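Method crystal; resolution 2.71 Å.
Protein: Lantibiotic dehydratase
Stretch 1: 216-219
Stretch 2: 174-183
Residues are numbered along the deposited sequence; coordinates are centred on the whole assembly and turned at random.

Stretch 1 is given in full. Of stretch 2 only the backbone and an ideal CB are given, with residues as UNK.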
# COMPACT_ATOMS: atom_id res chain seq x y z
N ALA A 216 3.13 -34.21 -4.07
CA ALA A 216 3.49 -34.75 -5.38
C ALA A 216 4.85 -35.47 -5.36
O ALA A 216 5.50 -35.58 -6.40
CB ALA A 216 3.50 -33.61 -6.42
N LEU A 217 5.28 -35.96 -4.19
CA LEU A 217 6.68 -36.32 -4.01
C LEU A 217 7.22 -37.47 -4.88
O LEU A 217 8.22 -37.31 -5.57
CB LEU A 217 7.00 -36.55 -2.54
CG LEU A 217 7.35 -35.24 -1.81
CD1 LEU A 217 7.78 -35.53 -0.38
CD2 LEU A 217 8.39 -34.35 -2.52
N GLY A 218 6.56 -38.61 -4.88
CA GLY A 218 7.07 -39.70 -5.69
C GLY A 218 6.39 -39.78 -7.05
O GLY A 218 6.25 -40.88 -7.61
N LYS A 219 6.01 -38.63 -7.60
CA LYS A 219 5.20 -38.62 -8.82
C LYS A 219 5.78 -37.75 -9.94
O LYS A 219 5.81 -38.16 -11.10
CB LYS A 219 3.75 -38.22 -8.50
CG LYS A 219 2.97 -39.29 -7.72
CD LYS A 219 2.16 -38.71 -6.57
CE LYS A 219 1.49 -39.81 -5.72
NZ LYS A 219 0.58 -40.70 -6.49
N UNK A 174 14.14 -39.09 0.21
CA UNK A 174 12.70 -39.24 0.45
C UNK A 174 11.88 -39.36 -0.83
O UNK A 174 10.96 -40.16 -0.90
CB UNK A 174 12.19 -38.05 1.26
N UNK A 175 12.23 -38.55 -1.82
CA UNK A 175 11.56 -38.61 -3.10
C UNK A 175 11.73 -40.01 -3.68
O UNK A 175 10.78 -40.61 -4.17
CB UNK A 175 12.11 -37.55 -4.05
N UNK A 176 12.95 -40.53 -3.60
CA UNK A 176 13.26 -41.88 -4.06
C UNK A 176 12.46 -42.93 -3.28
O UNK A 176 11.77 -43.76 -3.87
CB UNK A 176 14.76 -42.15 -3.92
N UNK A 177 12.57 -42.90 -1.96
CA UNK A 177 11.88 -43.88 -1.13
C UNK A 177 10.36 -43.86 -1.33
O UNK A 177 9.72 -44.91 -1.30
CB UNK A 177 12.21 -43.63 0.34
N UNK A 178 9.80 -42.68 -1.52
CA UNK A 178 8.35 -42.57 -1.69
C UNK A 178 7.85 -43.26 -2.97
O UNK A 178 6.77 -43.85 -2.96
CB UNK A 178 7.94 -41.09 -1.71
N UNK A 179 8.64 -43.21 -4.04
CA UNK A 179 8.30 -43.97 -5.26
C UNK A 179 8.04 -45.45 -4.97
O UNK A 179 7.13 -46.06 -5.54
CB UNK A 179 9.43 -43.84 -6.29
N UNK A 180 8.86 -46.02 -4.09
CA UNK A 180 8.71 -47.41 -3.70
C UNK A 180 7.54 -47.64 -2.73
O UNK A 180 6.84 -48.64 -2.83
CB UNK A 180 10.01 -47.90 -3.06
N UNK A 181 7.35 -46.71 -1.79
CA UNK A 181 6.29 -46.83 -0.80
C UNK A 181 4.94 -46.86 -1.51
O UNK A 181 4.03 -47.60 -1.13
CB UNK A 181 6.35 -45.68 0.21
N UNK A 182 4.84 -46.06 -2.57
CA UNK A 182 3.66 -46.02 -3.43
C UNK A 182 3.35 -47.39 -4.02
O UNK A 182 2.20 -47.82 -4.05
CB UNK A 182 3.86 -45.00 -4.55
N UNK A 183 4.40 -48.09 -4.47
CA UNK A 183 4.24 -49.40 -5.09
C UNK A 183 3.79 -50.40 -4.05
O UNK A 183 2.99 -51.28 -4.34
CB UNK A 183 5.54 -49.86 -5.75

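Stretch 1 is a type I beta turn from Ala216 to Lys219, closed by a weak hydrogen bond from Lys219 N to Ala216 O, and it rests its Gly218 against a helix. At the nearest backbone approach, Gly218 CA lies 4.5 Å from the CA of position 179. A CB on Gly218 would point toward the helix and fall 2.9 Å from the backbone N of position 179, a clash; the absent side chain is what lets the turn come so close. Helical phi and psi run through all ten positions of stretch 2, so residues that tolerate a helix are expected throughout.

Position 174 points its CB sideways, 5.3 Å from Leu217 CD1, beyond direct contact. Stretch 1 constrains it little, though an apolar chain would suit the neighbouring leucine. It is Met174; Met174 CB, the nearest atom of its side chain, stays 5.4 Å from Leu217 CD1.

At position 175 the CB is again sideways, 4.2 Å from Leu217 O. A long, flexible chain could pass the carbonyl, and a donor such as Gln or Lys might seek it. The residue is Glu175, which offers the carbonyl no proton in a hydrogen bond: its CG packs 3.0 Å from Leu217 O, a very short approach, and the carboxylate stays near as well, with Glu175 OE1 4.4 Å from Leu217 CD2.

Positions 176 and 177 have nothing of stretch 1 within 5.5 Å of their CB atoms, so the turn does not choose between side chains there. They are Trp176, whose NE1 is hydrogen-bonded elsewhere in the structure, and Leu177.

Position 178 points toward the turn, with its CB 4.3 Å from Gly218 N and 4.7 Å from Leu217 CB. The isobutyl group of Leu217 offers an apolar surface, favouring Leu, Ile or Met; a charge would gain nothing from it. Leu178 fills the place in the m,t rotamer, and its CD1 meets Leu217 CD1 at 3.5 Å, a close methyl contact.

The CB of position 179 is sideways, 4.5 Å from Gly218 O. With the backbones so near, a short side chain bearing a donor, Ser or perhaps Thr, fits well. Ser179, with chi1 at -76° (m), gives a weak hydrogen bond from OG to Gly218 O, 3.4 Å long.

Positions 180 and 181 are out of reach, and stretch 1 leaves their identity open. They are Ala180 and Val181.

Position 182 points toward the turn, but its CB has no atom of stretch 1 within 5.5 Å. A side chain must therefore extend to touch Gly218 and the lysine's aliphatic chain; a ring or a long chain could do so, and an acid might be drawn by the lysine's charge. His182 reaches across with CE1, 3.6 Å from Gly218 CA and 3.5 Å from Lys219 CE. Both approach the ring obliquely; the closest pairs are carbon on carbon, and no hydrogen bond joins the histidine to the turn.

Position 183 is again out of reach, so stretch 1 favours no side chain there; it is Arg183, whose NH1 is hydrogen-bonded elsewhere in the structure.

Stretch 2 174-183: MEWLLSAVHR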
# COMPACT_ATOMS: atom_id res chain seq x y z
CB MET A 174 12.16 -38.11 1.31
CG MET A 174 12.43 -38.29 2.78
SD MET A 174 11.55 -39.74 3.40
CE MET A 174 9.88 -39.32 2.97
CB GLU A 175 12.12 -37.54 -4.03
CG GLU A 175 11.18 -37.17 -5.15
CD GLU A 175 11.46 -35.79 -5.71
OE1 GLU A 175 11.98 -34.95 -4.96
OE2 GLU A 175 11.13 -35.54 -6.90
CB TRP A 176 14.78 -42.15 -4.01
CG TRP A 176 15.18 -43.54 -4.46
CD1 TRP A 176 15.35 -43.97 -5.74
CD2 TRP A 176 15.43 -44.67 -3.61
NE1 TRP A 176 15.70 -45.30 -5.75
CE2 TRP A 176 15.75 -45.75 -4.46
CE3 TRP A 176 15.42 -44.87 -2.23
CZ2 TRP A 176 16.06 -47.01 -3.96
CZ3 TRP A 176 15.72 -46.12 -1.75
CH2 TRP A 176 16.05 -47.18 -2.60
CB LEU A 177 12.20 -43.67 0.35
CG LEU A 177 11.50 -44.66 1.27
CD1 LEU A 177 11.93 -46.08 0.93
CD2 LEU A 177 11.77 -44.33 2.74
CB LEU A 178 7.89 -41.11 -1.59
CG LEU A 178 7.87 -40.56 -0.16
CD1 LEU A 178 7.76 -39.04 -0.12
CD2 LEU A 178 6.77 -41.21 0.68
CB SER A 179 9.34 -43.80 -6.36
OG SER A 179 9.21 -42.54 -6.99
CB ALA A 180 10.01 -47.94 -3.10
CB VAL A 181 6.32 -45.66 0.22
CG1 VAL A 181 5.16 -45.75 1.19
CG2 VAL A 181 7.66 -45.62 0.98
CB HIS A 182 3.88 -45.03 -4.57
CG HIS A 182 3.93 -43.60 -4.14
ND1 HIS A 182 4.31 -42.58 -4.98
CD2 HIS A 182 3.64 -43.02 -2.95
CE1 HIS A 182 4.26 -41.43 -4.33
NE2 HIS A 182 3.86 -41.68 -3.10
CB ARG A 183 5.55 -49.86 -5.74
CG ARG A 183 5.87 -49.18 -7.07
CD ARG A 183 7.33 -49.38 -7.46
NE ARG A 183 7.72 -50.79 -7.55
CZ ARG A 183 8.98 -51.22 -7.55
NH1 ARG A 183 9.98 -50.36 -7.44
NH2 ARG A 183 9.24 -52.52 -7.63
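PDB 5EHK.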